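Local coordinates for molybdenum ABC transporter, periplasmic molybdenum-binding protein (PDB 4RXL), which binds tungstate and probably serves as the periplasmic molybdate- and tungstate-binding component of a ModABC-type ABC importer, at residues S58-W63 and A126-K131; V87-T92 and A158-G163; A112-A117 and E164-I169; A119-V124 and S145-T150. All coordinates share one frame; numbering follows the deposited sequence.

Interaction 1. Residues S58-W63 and A126-K131; sequences SANEEW and AGMYAK. With WO4 (tungstate(VI)ion), chain B.
This contact lies at the tungstate site, in the cleft between the two lobes of a ModA-type periplasmic binding protein, where the loop and first helical turn of 58-63 face the start of helix 125-137. Ala-126 is in the first turn of that helix, and its backbone N-H donates to tungstate O2 at 2.6 Å. An N-H at a helix start suits an oxyanion, since the helix dipole would probably add to the attraction. The methyl of Ala-59 is small enough to stand beside the ion, CB 3.7 Å from tungstate O4. Ser-40, Ser-13, Tyr-171 and Val-153 also hydrogen-bond the ion.

Tyr-129 reaches across the cleft. Its CG is anti to the carbonyl carbon (chi1 -62°), and Tyr-129 OH donates to Ala-59 O at 2.6 Å, in the carbonyl plane and on a lone pair. That oxygen lies at the ring edge, as does a water that donates to the same OH and accepts from Glu-61 N, so the phenol both gives and receives.

Asn-60 is the N-cap of helix 61-69: with chi1 at 69°, the crowded position, its OD1 accepts from Trp-63 N at 2.9 Å. Ser-58 OG donates to Asn-60 O, bridging the same turn. The flexible thioether of Met-128, bent at chi3, crosses the Asn-60 side chain at about a right angle. Trp-63 NE1 itself hydrogen-bonds to Ala-123 O. Met-128 SD makes an oblique Met-aromatic contact with the Trp-63 indole and lies 3.7 Å from Asn-60 ND2.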
loop_
_atom_site.group_PDB
_atom_site.type_symbol
_atom_site.label_atom_id
_atom_site.label_comp_id
_atom_site.label_asym_id
_atom_site.label_seq_id
_atom_site.Cartn_x
_atom_site.Cartn_y
_atom_site.Cartn_z
ATOM N N SER A 58 -2.094 0.761 8.191
ATOM C CA SER A 58 -0.877 0.207 7.578
ATOM C C SER A 58 -1.196 -0.670 6.384
ATOM O O SER A 58 -2.273 -1.246 6.307
ATOM C CB SER A 58 -0.183 -0.626 8.640
ATOM O OG SER A 58 1.021 -1.179 8.157
ATOM N N ALA A 59 -0.249 -0.808 5.450
ATOM C CA ALA A 59 -0.388 -1.726 4.327
ATOM C C ALA A 59 0.148 -3.127 4.622
ATOM O O ALA A 59 0.146 -4.000 3.729
ATOM C CB ALA A 59 0.246 -1.137 3.098
ATOM N N ASN A 60 0.611 -3.343 5.859
ATOM C CA ASN A 60 0.817 -4.705 6.367
ATOM C C ASN A 60 0.479 -4.853 7.848
ATOM O O ASN A 60 0.312 -3.861 8.542
ATOM C CB ASN A 60 2.230 -5.214 6.053
ATOM C CG ASN A 60 3.322 -4.517 6.825
ATOM O OD1 ASN A 60 3.078 -3.775 7.776
ATOM N ND2 ASN A 60 4.577 -4.764 6.394
ATOM N N GLU A 61 0.373 -6.081 8.332
ATOM C CA GLU A 61 0.039 -6.300 9.735
ATOM C C GLU A 61 1.198 -5.915 10.641
ATOM O O GLU A 61 0.999 -5.408 11.746
ATOM C CB GLU A 61 -0.405 -7.758 9.942
ATOM C CG GLU A 61 -1.772 -8.006 9.278
ATOM C CD GLU A 61 -2.167 -9.467 9.138
ATOM O OE1 GLU A 61 -1.303 -10.296 8.782
ATOM O OE2 GLU A 61 -3.361 -9.779 9.345
ATOM N N GLU A 62 2.410 -6.107 10.137
ATOM C CA GLU A 62 3.628 -5.949 10.916
ATOM C C GLU A 62 3.759 -4.536 11.474
ATOM O O GLU A 62 4.037 -4.379 12.662
ATOM C CB GLU A 62 4.852 -6.331 10.064
ATOM C CG GLU A 62 5.018 -7.849 9.856
ATOM C CD GLU A 62 3.915 -8.546 9.032
ATOM O OE1 GLU A 62 3.353 -7.918 8.081
ATOM O OE2 GLU A 62 3.631 -9.747 9.324
ATOM N N TRP A 63 3.557 -3.508 10.660
ATOM C CA TRP A 63 3.777 -2.160 11.176
ATOM C C TRP A 63 2.739 -1.735 12.200
ATOM O O TRP A 63 3.045 -0.899 13.044
ATOM C CB TRP A 63 3.926 -1.116 10.073
ATOM C CG TRP A 63 5.297 -1.267 9.441
ATOM C CD1 TRP A 63 5.592 -1.709 8.173
ATOM C CD2 TRP A 63 6.541 -1.012 10.080
ATOM N NE1 TRP A 63 6.961 -1.736 7.983
ATOM C CE2 TRP A 63 7.563 -1.317 9.146
ATOM C CE3 TRP A 63 6.897 -0.547 11.350
ATOM C CZ2 TRP A 63 8.890 -1.160 9.442
ATOM C CZ3 TRP A 63 8.217 -0.409 11.647
ATOM C CH2 TRP A 63 9.208 -0.709 10.690
ATOM N N ALA A 126 4.841 -2.382 0.345
ATOM C CA ALA A 126 4.829 -2.729 -1.074
ATOM C C ALA A 126 6.185 -3.244 -1.546
ATOM O O ALA A 126 6.254 -4.073 -2.461
ATOM C CB ALA A 126 4.442 -1.521 -1.906
ATOM N N GLY A 127 7.270 -2.694 -0.996
ATOM C CA GLY A 127 8.618 -3.219 -1.283
ATOM C C GLY A 127 8.856 -4.612 -0.703
ATOM O O GLY A 127 9.493 -5.448 -1.348
ATOM N N MET A 128 8.427 -4.836 0.538
ATOM C CA MET A 128 8.557 -6.148 1.178
ATOM C C MET A 128 7.788 -7.222 0.401
ATOM O O MET A 128 8.329 -8.325 0.152
ATOM C CB MET A 128 8.069 -6.122 2.620
ATOM C CG MET A 128 8.863 -5.208 3.559
ATOM S SD MET A 128 8.135 -4.892 5.222
ATOM C CE MET A 128 8.044 -6.543 5.887
ATOM N N TYR A 129 6.556 -6.898 -0.012
ATOM C CA TYR A 129 5.770 -7.853 -0.809
ATOM C C TYR A 129 6.421 -8.073 -2.173
ATOM O O TYR A 129 6.458 -9.191 -2.644
ATOM C CB TYR A 129 4.343 -7.351 -1.034
ATOM C CG TYR A 129 3.473 -7.156 0.193
ATOM C CD1 TYR A 129 3.167 -8.202 1.071
ATOM C CD2 TYR A 129 2.869 -5.928 0.416
ATOM C CE1 TYR A 129 2.311 -8.004 2.156
ATOM C CE2 TYR A 129 2.023 -5.720 1.502
ATOM C CZ TYR A 129 1.770 -6.751 2.383
ATOM O OH TYR A 129 0.904 -6.509 3.445
ATOM N N ALA A 130 6.919 -7.022 -2.796
ATOM C CA ALA A 130 7.689 -7.164 -4.045
ATOM C C ALA A 130 8.882 -8.094 -3.927
ATOM O O ALA A 130 9.090 -9.000 -4.767
ATOM C CB ALA A 130 8.127 -5.809 -4.552
ATOM N N LYS A 131 9.669 -7.906 -2.879
ATOM C CA LYS A 131 10.835 -8.741 -2.680
ATOM C C LYS A 131 10.437 -10.196 -2.499
ATOM O O LYS A 131 11.055 -11.079 -3.107
ATOM C CB LYS A 131 11.622 -8.256 -1.472
ATOM C CG LYS A 131 12.903 -9.038 -1.276
ATOM C CD LYS A 131 13.724 -8.508 -0.120
ATOM C CE LYS A 131 14.824 -9.480 0.213
ATOM N NZ LYS A 131 15.714 -8.933 1.263
HETATM W W WO4 B . 2.641 1.504 1.199
HETATM O O1 WO4 B . 3.725 2.884 0.215
HETATM O O2 WO4 B . 3.113 -0.440 0.772
HETATM O O3 WO4 B . 2.878 1.789 3.222
HETATM O O4 WO4 B . 0.646 1.718 0.712
HETATM O O HOH W 1 0.277 -8.036 5.700
#

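Interaction 2. Residues V87-T92 and A158-G163; sequences VLIRPT and ALVERG
Val-160 overlaps the peptide link between Arg-90 and Pro-91 with one of its two methyls. Val-160 CG1, anti to the backbone N (chi1 -171°), lies 3.4 Å from Arg-90 C and 3.7 Å from Pro-91 CD. Ile-89 closes on the branch point: its CG1 takes the crowded position between the backbone N and the carbonyl carbon (chi1 56°), which brings Ile-89 CD1 obliquely to 3.8 Å from Val-160 CB and close to both valine methyls. A short, beta-branched residue suits this place, because it fills the gap between helix and strand without holding the two backbones far apart.

The contact packs the last turn of helix 153-161 against the end of strand 78-91, a helix-on-sheet layer within one lobe of the binding-protein fold; Val-181 of the neighbouring strand 181-186 also touches Val-160. Pro-91 crosses the valine at about a right angle, and its CB comes 3.3 Å from Val-160 O. That carbonyl of Val-160 accepts from Gly-163 N at 3.0 Å as the helix closes in a Schellman motif. With phi at 81°, Gly-163 holds a backbone shape in which a CB would press on the carbonyl oxygen of Arg-162. Pro-91 CG packs on Gly-163 CA. Arg-90 starts off away from the helix, and its NH1 gives a bond of 2.9 Å to Thr-92 O, which lies in the guanidinium plane.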
loop_
_atom_site.group_PDB
_atom_site.type_symbol
_atom_site.label_atom_id
_atom_site.label_comp_id
_atom_site.label_asym_id
_atom_site.label_seq_id
_atom_site.Cartn_x
_atom_site.Cartn_y
_atom_site.Cartn_z
ATOM N N VAL A 87 0.697 -6.275 -8.319
ATOM C CA VAL A 87 0.793 -6.318 -9.763
ATOM C C VAL A 87 2.095 -5.745 -10.298
ATOM O O VAL A 87 2.801 -4.974 -9.640
ATOM C CB VAL A 87 -0.398 -5.600 -10.427
ATOM C CG1 VAL A 87 -1.702 -6.290 -10.027
ATOM C CG2 VAL A 87 -0.445 -4.128 -10.059
ATOM N N LEU A 88 2.391 -6.197 -11.512
ATOM C CA LEU A 88 3.489 -5.709 -12.295
ATOM C C LEU A 88 2.879 -4.776 -13.319
ATOM O O LEU A 88 1.979 -5.163 -14.087
ATOM C CB LEU A 88 4.193 -6.869 -12.976
ATOM C CG LEU A 88 5.438 -6.533 -13.808
ATOM C CD1 LEU A 88 6.550 -5.956 -12.935
ATOM C CD2 LEU A 88 5.876 -7.798 -14.495
ATOM N N ILE A 89 3.387 -3.552 -13.350
ATOM C CA ILE A 89 2.923 -2.528 -14.288
ATOM C C ILE A 89 4.017 -2.020 -15.222
ATOM O O ILE A 89 5.204 -2.144 -14.940
ATOM C CB ILE A 89 2.277 -1.325 -13.560
ATOM C CG1 ILE A 89 3.212 -0.695 -12.521
ATOM C CG2 ILE A 89 1.022 -1.727 -12.812
ATOM C CD1 ILE A 89 2.821 0.715 -12.158
ATOM N N ARG A 90 3.562 -1.432 -16.322
ATOM C CA ARG A 90 4.398 -0.785 -17.331
ATOM C C ARG A 90 3.735 0.558 -17.661
ATOM O O ARG A 90 2.534 0.717 -17.412
ATOM C CB ARG A 90 4.441 -1.644 -18.614
ATOM C CG ARG A 90 3.099 -1.775 -19.322
ATOM C CD ARG A 90 3.236 -2.506 -20.644
ATOM N NE ARG A 90 1.956 -2.703 -21.333
ATOM C CZ ARG A 90 1.350 -1.810 -22.120
ATOM N NH1 ARG A 90 1.871 -0.605 -22.330
ATOM N NH2 ARG A 90 0.199 -2.127 -22.708
ATOM N N PRO A 91 4.493 1.519 -18.232
ATOM C CA PRO A 91 3.850 2.731 -18.734
ATOM C C PRO A 91 2.996 2.366 -19.930
ATOM O O PRO A 91 3.426 1.541 -20.741
ATOM C CB PRO A 91 5.014 3.638 -19.155
ATOM C CG PRO A 91 6.261 2.962 -18.711
ATOM C CD PRO A 91 5.945 1.524 -18.433
ATOM N N THR A 92 1.812 2.963 -20.032
ATOM C CA THR A 92 0.854 2.588 -21.062
ATOM C C THR A 92 1.439 2.827 -22.448
ATOM O O THR A 92 1.196 2.054 -23.375
ATOM C CB THR A 92 -0.475 3.359 -20.915
ATOM O OG1 THR A 92 -1.093 3.022 -19.670
ATOM C CG2 THR A 92 -1.443 3.011 -22.043
ATOM N N ALA A 158 4.594 6.597 -9.702
ATOM C CA ALA A 158 4.894 7.794 -10.495
ATOM C C ALA A 158 6.087 7.612 -11.432
ATOM O O ALA A 158 6.127 8.232 -12.487
ATOM C CB ALA A 158 5.138 8.980 -9.581
ATOM N N LEU A 159 7.073 6.807 -11.037
ATOM C CA LEU A 159 8.238 6.528 -11.906
ATOM C C LEU A 159 7.808 5.827 -13.197
ATOM O O LEU A 159 8.331 6.083 -14.277
ATOM C CB LEU A 159 9.275 5.649 -11.195
ATOM C CG LEU A 159 10.145 6.291 -10.123
ATOM C CD1 LEU A 159 11.020 5.233 -9.465
ATOM C CD2 LEU A 159 10.978 7.434 -10.715
ATOM N N VAL A 160 6.841 4.926 -13.042
ATOM C CA VAL A 160 6.289 4.187 -14.151
ATOM C C VAL A 160 5.423 5.122 -15.005
ATOM O O VAL A 160 5.541 5.110 -16.226
ATOM C CB VAL A 160 5.511 2.924 -13.693
ATOM C CG1 VAL A 160 5.145 2.062 -14.897
ATOM C CG2 VAL A 160 6.375 2.130 -12.718
ATOM N N GLU A 161 4.573 5.930 -14.362
ATOM C CA GLU A 161 3.748 6.922 -15.064
ATOM C C GLU A 161 4.589 7.863 -15.915
ATOM O O GLU A 161 4.225 8.203 -17.051
ATOM C CB GLU A 161 2.910 7.729 -14.079
ATOM C CG GLU A 161 1.846 6.927 -13.363
ATOM C CD GLU A 161 1.017 7.778 -12.413
ATOM O OE1 GLU A 161 1.567 8.743 -11.826
ATOM O OE2 GLU A 161 -0.183 7.469 -12.246
ATOM N N ARG A 162 5.721 8.295 -15.372
ATOM C CA ARG A 162 6.637 9.181 -16.125
ATOM C C ARG A 162 7.477 8.463 -17.179
ATOM O O ARG A 162 8.165 9.103 -17.960
ATOM C CB ARG A 162 7.550 9.947 -15.167
ATOM C CG ARG A 162 6.783 10.861 -14.225
ATOM C CD ARG A 162 7.677 11.959 -13.674
ATOM N NE ARG A 162 8.692 11.459 -12.744
ATOM C CZ ARG A 162 8.465 11.135 -11.471
ATOM N NH1 ARG A 162 7.242 11.221 -10.948
ATOM N NH2 ARG A 162 9.472 10.705 -10.715
ATOM N N GLY A 163 7.455 7.140 -17.202
ATOM C CA GLY A 163 8.225 6.390 -18.167
ATOM C C GLY A 163 9.678 6.239 -17.792
ATOM O O GLY A 163 10.459 5.809 -18.612
#

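Interaction 3. Residues A112-A117 and E164-I169; sequences ADSRLA and ESPLGI
Leu-116 leaves its strand with CB pointing away from 164-169, but CG, anti to the backbone N (chi1 -180°), brings the fork back. One methyl, Leu-116 CD1, stands 3.5 Å from Leu-167 O and 3.6 Å from Leu-167 CB. The other, Leu-116 CD2, reaches CD1 of Ile-169 at 4.1 Å, the two chains crossing obliquely. Leu-134 of helix 125-137 touches both Leu-116 and Ile-169, so the branched tips join a hydrophobic layer beneath that helix. Beside them strands 116-119 and 168-171 meet in a single beta bridge between Ala-117 and Gly-168. Ala-117 N gives a nearly straight bond of 3.0 Å to a lone pair of Leu-167 O, while Ile-169 N donates 2.9 Å to Ala-117 O, almost along the C=O axis. Gly-168 suits the bridge because a CB there would come tightly against Ala-117 O. Farther back, Ser-165 OG donates 2.8 Å to Arg-115 O from above the carbonyl plane, a side-chain hydroxyl here serving as the donor to that carbonyl, and Ala-117 CB packs on it. A water then takes over, accepting from Arg-115 N and donating to Glu-164 O, each at 2.8 Å.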
loop_
_atom_site.group_PDB
_atom_site.type_symbol
_atom_site.label_atom_id
_atom_site.label_comp_id
_atom_site.label_asym_id
_atom_site.label_seq_id
_atom_site.Cartn_x
_atom_site.Cartn_y
_atom_site.Cartn_z
ATOM N N ALA A 112 15.796 -3.616 -19.885
ATOM C CA ALA A 112 16.727 -2.986 -20.798
ATOM C C ALA A 112 17.759 -2.218 -19.970
ATOM O O ALA A 112 18.498 -2.806 -19.218
ATOM C CB ALA A 112 15.981 -2.092 -21.772
ATOM N N ASP A 113 17.842 -0.914 -20.175
ATOM C CA ASP A 113 18.826 -0.090 -19.528
ATOM C C ASP A 113 18.213 0.690 -18.369
ATOM O O ASP A 113 18.768 1.660 -17.926
ATOM C CB ASP A 113 19.413 0.889 -20.532
ATOM C CG ASP A 113 20.072 0.202 -21.723
ATOM O OD1 ASP A 113 21.116 -0.438 -21.539
ATOM O OD2 ASP A 113 19.561 0.352 -22.843
ATOM N N SER A 114 17.019 0.302 -17.957
ATOM C CA SER A 114 16.302 0.960 -16.865
ATOM C C SER A 114 16.213 0.117 -15.582
ATOM O O SER A 114 16.679 -0.994 -15.503
ATOM C CB SER A 114 14.914 1.392 -17.306
ATOM O OG SER A 114 14.938 2.317 -18.383
ATOM N N ARG A 115 15.626 0.706 -14.560
ATOM C CA ARG A 115 15.433 0.051 -13.267
ATOM C C ARG A 115 13.970 -0.294 -12.950
ATOM O O ARG A 115 13.052 0.371 -13.411
ATOM C CB ARG A 115 16.000 0.955 -12.179
ATOM C CG ARG A 115 17.503 1.095 -12.216
ATOM C CD ARG A 115 18.018 1.935 -11.065
ATOM N NE ARG A 115 19.476 1.827 -10.988
ATOM C CZ ARG A 115 20.160 0.968 -10.222
ATOM N NH1 ARG A 115 19.547 0.112 -9.400
ATOM N NH2 ARG A 115 21.490 0.983 -10.269
ATOM N N LEU A 116 13.769 -1.348 -12.166
ATOM C CA LEU A 116 12.438 -1.755 -11.720
ATOM C C LEU A 116 11.984 -0.870 -10.563
ATOM O O LEU A 116 12.654 -0.810 -9.521
ATOM C CB LEU A 116 12.469 -3.217 -11.252
ATOM C CG LEU A 116 11.199 -3.885 -10.740
ATOM C CD1 LEU A 116 10.106 -3.983 -11.791
ATOM C CD2 LEU A 116 11.563 -5.278 -10.222
ATOM N N ALA A 117 10.852 -0.194 -10.736
ATOM C CA ALA A 117 10.329 0.689 -9.693
ATOM C C ALA A 117 9.665 -0.122 -8.599
ATOM O O ALA A 117 8.719 -0.881 -8.851
ATOM C CB ALA A 117 9.349 1.694 -10.270
ATOM N N GLU A 164 10.042 6.550 -16.545
ATOM C CA GLU A 164 11.445 6.472 -16.140
ATOM C C GLU A 164 11.802 5.018 -15.886
ATOM O O GLU A 164 12.926 4.591 -16.193
ATOM C CB GLU A 164 11.734 7.338 -14.909
ATOM C CG GLU A 164 11.593 8.835 -15.158
ATOM C CD GLU A 164 11.614 9.674 -13.882
ATOM O OE1 GLU A 164 12.462 9.431 -12.993
ATOM O OE2 GLU A 164 10.778 10.598 -13.772
ATOM N N SER A 165 10.836 4.273 -15.337
ATOM C CA SER A 165 10.937 2.828 -15.192
ATOM C C SER A 165 9.953 2.156 -16.159
ATOM O O SER A 165 8.784 2.528 -16.218
ATOM C CB SER A 165 10.612 2.405 -13.759
ATOM O OG SER A 165 11.659 2.713 -12.852
ATOM N N PRO A 166 10.415 1.146 -16.913
ATOM C CA PRO A 166 9.537 0.417 -17.819
ATOM C C PRO A 166 8.740 -0.663 -17.143
ATOM O O PRO A 166 7.799 -1.144 -17.730
ATOM C CB PRO A 166 10.516 -0.180 -18.843
ATOM C CG PRO A 166 11.769 -0.379 -18.066
ATOM C CD PRO A 166 11.822 0.734 -17.066
ATOM N N LEU A 167 9.101 -1.025 -15.916
ATOM C CA LEU A 167 8.285 -1.908 -15.091
ATOM C C LEU A 167 8.329 -1.411 -13.652
ATOM O O LEU A 167 9.335 -0.841 -13.199
ATOM C CB LEU A 167 8.790 -3.349 -15.126
ATOM C CG LEU A 167 8.733 -4.077 -16.463
ATOM C CD1 LEU A 167 9.517 -5.382 -16.382
ATOM C CD2 LEU A 167 7.292 -4.323 -16.901
ATOM N N GLY A 168 7.245 -1.648 -12.927
ATOM C CA GLY A 168 7.214 -1.423 -11.510
ATOM C C GLY A 168 6.281 -2.394 -10.838
ATOM O O GLY A 168 5.454 -3.044 -11.492
ATOM N N ILE A 169 6.422 -2.491 -9.524
ATOM C CA ILE A 169 5.578 -3.361 -8.720
ATOM C C ILE A 169 4.785 -2.508 -7.725
ATOM O O ILE A 169 5.337 -1.866 -6.863
ATOM C CB ILE A 169 6.376 -4.477 -8.021
ATOM C CG1 ILE A 169 7.013 -5.389 -9.061
ATOM C CG2 ILE A 169 5.445 -5.293 -7.120
ATOM C CD1 ILE A 169 8.052 -6.328 -8.487
HETATM O O HOH W 2 15.065 3.478 -14.680
#

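Interaction 4. Residues A119-V124 and S145-T150; sequences AQVDAV and SRLAQT. With WO4 (tungstate(VI)ion), chain B.
A parallel backbone pairing gives way here to a side-chain-to-backbone hydrogen bond onto a loop, at the ends of strands 116-119 and 147-150 and on the way to the tungstate site. Ala-119 is bridged to Thr-150, and just beyond it Gln-120 N donates to Thr-150 O at 2.8 Å, in the carbonyl plane. Thr-150 OG1, in the crowded position between N and the carbonyl carbon, bonds to Asn-152 O.

From here chain 119-124 turns off, and Gln-149 follows it with its side chain. Extended beyond CG, it carries Gln-149 OE1 to Val-121 N at 2.9 Å, a bond with 168° at the hydrogen, so the amide oxygen accepts from the backbone much as a strand carbonyl would. The two strands and the helices between them form a beta-alpha-beta crossover, and 120-124 is the loop that leads from its first strand into helix 125-137.

Gln-120 organises that turn. Its chain bends at chi2 (-72°), so that Gln-120 OE1 accepts from Asp-122 N at 3.0 Å, above the amide plane, and weakly from Ala-123 N. Gln-120 NE2 donates 3.2 Å to Asp-122 OD2, leaving within its own amide plane. One glutamine thus offers both acceptor and donor to the same loop, while Gln-120 O receives Val-124 N at 3.1 Å. On the apolar side Val-121 CG1 meets Leu-147 CD1 tip to tip at 4.0 Å, and Trp-140 touches both. Val-124, at the N-cap position, has CG1 anti to its backbone N, and this methyl lies 3.6 Å from tungstate O1.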
loop_
_atom_site.group_PDB
_atom_site.type_symbol
_atom_site.label_atom_id
_atom_site.label_comp_id
_atom_site.label_asym_id
_atom_site.label_seq_id
_atom_site.Cartn_x
_atom_site.Cartn_y
_atom_site.Cartn_z
ATOM N N ALA A 119 8.825 0.116 -4.007
ATOM C CA ALA A 119 9.021 0.811 -2.727
ATOM C C ALA A 119 10.173 0.137 -1.968
ATOM O O ALA A 119 10.545 -0.995 -2.281
ATOM C CB ALA A 119 7.766 0.858 -1.894
ATOM N N GLN A 120 10.782 0.864 -1.030
ATOM C CA GLN A 120 11.959 0.382 -0.298
ATOM C C GLN A 120 11.677 -1.030 0.233
ATOM O O GLN A 120 10.764 -1.237 0.998
ATOM C CB GLN A 120 12.324 1.336 0.855
ATOM C CG GLN A 120 13.813 1.367 1.221
ATOM C CD GLN A 120 14.273 0.109 1.934
ATOM O OE1 GLN A 120 13.645 -0.322 2.910
ATOM N NE2 GLN A 120 15.365 -0.501 1.447
ATOM N N VAL A 121 12.517 -1.975 -0.171
ATOM C CA VAL A 121 12.211 -3.404 -0.015
ATOM C C VAL A 121 12.387 -3.963 1.386
ATOM O O VAL A 121 11.903 -5.061 1.673
ATOM C CB VAL A 121 13.011 -4.281 -1.006
ATOM C CG1 VAL A 121 12.708 -3.914 -2.450
ATOM C CG2 VAL A 121 14.506 -4.185 -0.746
ATOM N N ASP A 122 13.077 -3.235 2.250
ATOM C CA ASP A 122 13.342 -3.721 3.582
ATOM C C ASP A 122 12.262 -3.320 4.556
ATOM O O ASP A 122 12.034 -4.040 5.522
ATOM C CB ASP A 122 14.712 -3.246 4.079
ATOM C CG ASP A 122 15.861 -3.844 3.267
ATOM O OD1 ASP A 122 15.871 -5.084 3.078
ATOM O OD2 ASP A 122 16.743 -3.079 2.815
ATOM N N ALA A 123 11.574 -2.204 4.309
ATOM C CA ALA A 123 10.616 -1.691 5.296
ATOM C C ALA A 123 9.235 -1.282 4.778
ATOM O O ALA A 123 8.266 -1.383 5.516
ATOM C CB ALA A 123 11.229 -0.532 6.055
ATOM N N VAL A 124 9.124 -0.798 3.543
ATOM C CA VAL A 124 7.815 -0.368 3.044
ATOM C C VAL A 124 7.019 -1.582 2.603
ATOM O O VAL A 124 7.547 -2.365 1.803
ATOM C CB VAL A 124 7.916 0.642 1.876
ATOM C CG1 VAL A 124 6.523 1.014 1.404
ATOM C CG2 VAL A 124 8.693 1.857 2.334
ATOM N N SER A 145 20.066 -5.817 -7.877
ATOM C CA SER A 145 20.910 -4.688 -8.243
ATOM C C SER A 145 20.303 -3.738 -9.285
ATOM O O SER A 145 21.002 -2.830 -9.760
ATOM C CB SER A 145 22.246 -5.226 -8.768
ATOM O OG SER A 145 22.060 -6.062 -9.911
ATOM N N ARG A 146 19.022 -3.934 -9.625
ATOM C CA ARG A 146 18.380 -3.236 -10.746
ATOM C C ARG A 146 17.084 -2.572 -10.296
ATOM O O ARG A 146 16.171 -2.413 -11.097
ATOM C CB ARG A 146 18.050 -4.213 -11.890
ATOM C CG ARG A 146 19.192 -5.105 -12.357
ATOM C CD ARG A 146 19.980 -4.487 -13.493
ATOM N NE ARG A 146 19.648 -5.102 -14.783
ATOM C CZ ARG A 146 19.046 -4.493 -15.807
ATOM N NH1 ARG A 146 18.680 -3.213 -15.741
ATOM N NH2 ARG A 146 18.816 -5.177 -16.926
ATOM N N LEU A 147 17.010 -2.193 -9.019
ATOM C CA LEU A 147 15.834 -1.536 -8.453
ATOM C C LEU A 147 15.991 -0.017 -8.402
ATOM O O LEU A 147 17.078 0.495 -8.144
ATOM C CB LEU A 147 15.585 -2.020 -7.016
ATOM C CG LEU A 147 15.576 -3.527 -6.781
ATOM C CD1 LEU A 147 15.501 -3.816 -5.293
ATOM C CD2 LEU A 147 14.416 -4.181 -7.519
ATOM N N ALA A 148 14.877 0.688 -8.605
ATOM C CA ALA A 148 14.746 2.081 -8.223
ATOM C C ALA A 148 13.800 2.105 -7.036
ATOM O O ALA A 148 12.587 1.946 -7.192
ATOM C CB ALA A 148 14.217 2.918 -9.378
ATOM N N GLN A 149 14.367 2.224 -5.838
ATOM C CA GLN A 149 13.571 2.087 -4.618
ATOM C C GLN A 149 13.081 3.454 -4.173
ATOM O O GLN A 149 13.839 4.407 -4.126
ATOM C CB GLN A 149 14.365 1.437 -3.489
ATOM C CG GLN A 149 14.857 0.034 -3.804
ATOM C CD GLN A 149 15.496 -0.650 -2.598
ATOM O OE1 GLN A 149 14.844 -0.873 -1.561
ATOM N NE2 GLN A 149 16.772 -0.993 -2.732
ATOM N N THR A 150 11.788 3.522 -3.858
ATOM C CA THR A 150 11.136 4.764 -3.484
ATOM C C THR A 150 10.608 4.697 -2.056
ATOM O O THR A 150 10.453 3.611 -1.472
ATOM C CB THR A 150 9.957 5.046 -4.430
ATOM O OG1 THR A 150 8.974 4.016 -4.265
ATOM C CG2 THR A 150 10.430 5.094 -5.850
HETATM W W WO4 B . 2.641 1.504 1.199
HETATM O O1 WO4 B . 3.725 2.884 0.215
HETATM O O2 WO4 B . 3.113 -0.440 0.772
HETATM O O3 WO4 B . 2.878 1.789 3.222
HETATM O O4 WO4 B . 0.646 1.718 0.712
#

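From the N terminus the chain lays down 58-63, 87-92, 112-117 and 119-124 before any contact closes. Interaction 1 closes first, when 126-131 arrives across the cleft, and its loop crosses those of the other three. Interaction 4 closes next at 145-150, nested inside the loops of both interactions 2 and 3, which then close in succession at 158-163 and 164-169 and cross each other. Interaction 1 joins the two lobes beside the tungstate; the others knit one lobe together. Ile-89 N bonds to Gly-168 O between interactions 2 and 3, and Leu-116 O receives Ala-148 N between 3 and 4. Leu-159 packs on Thr-150, linking 2 with 4.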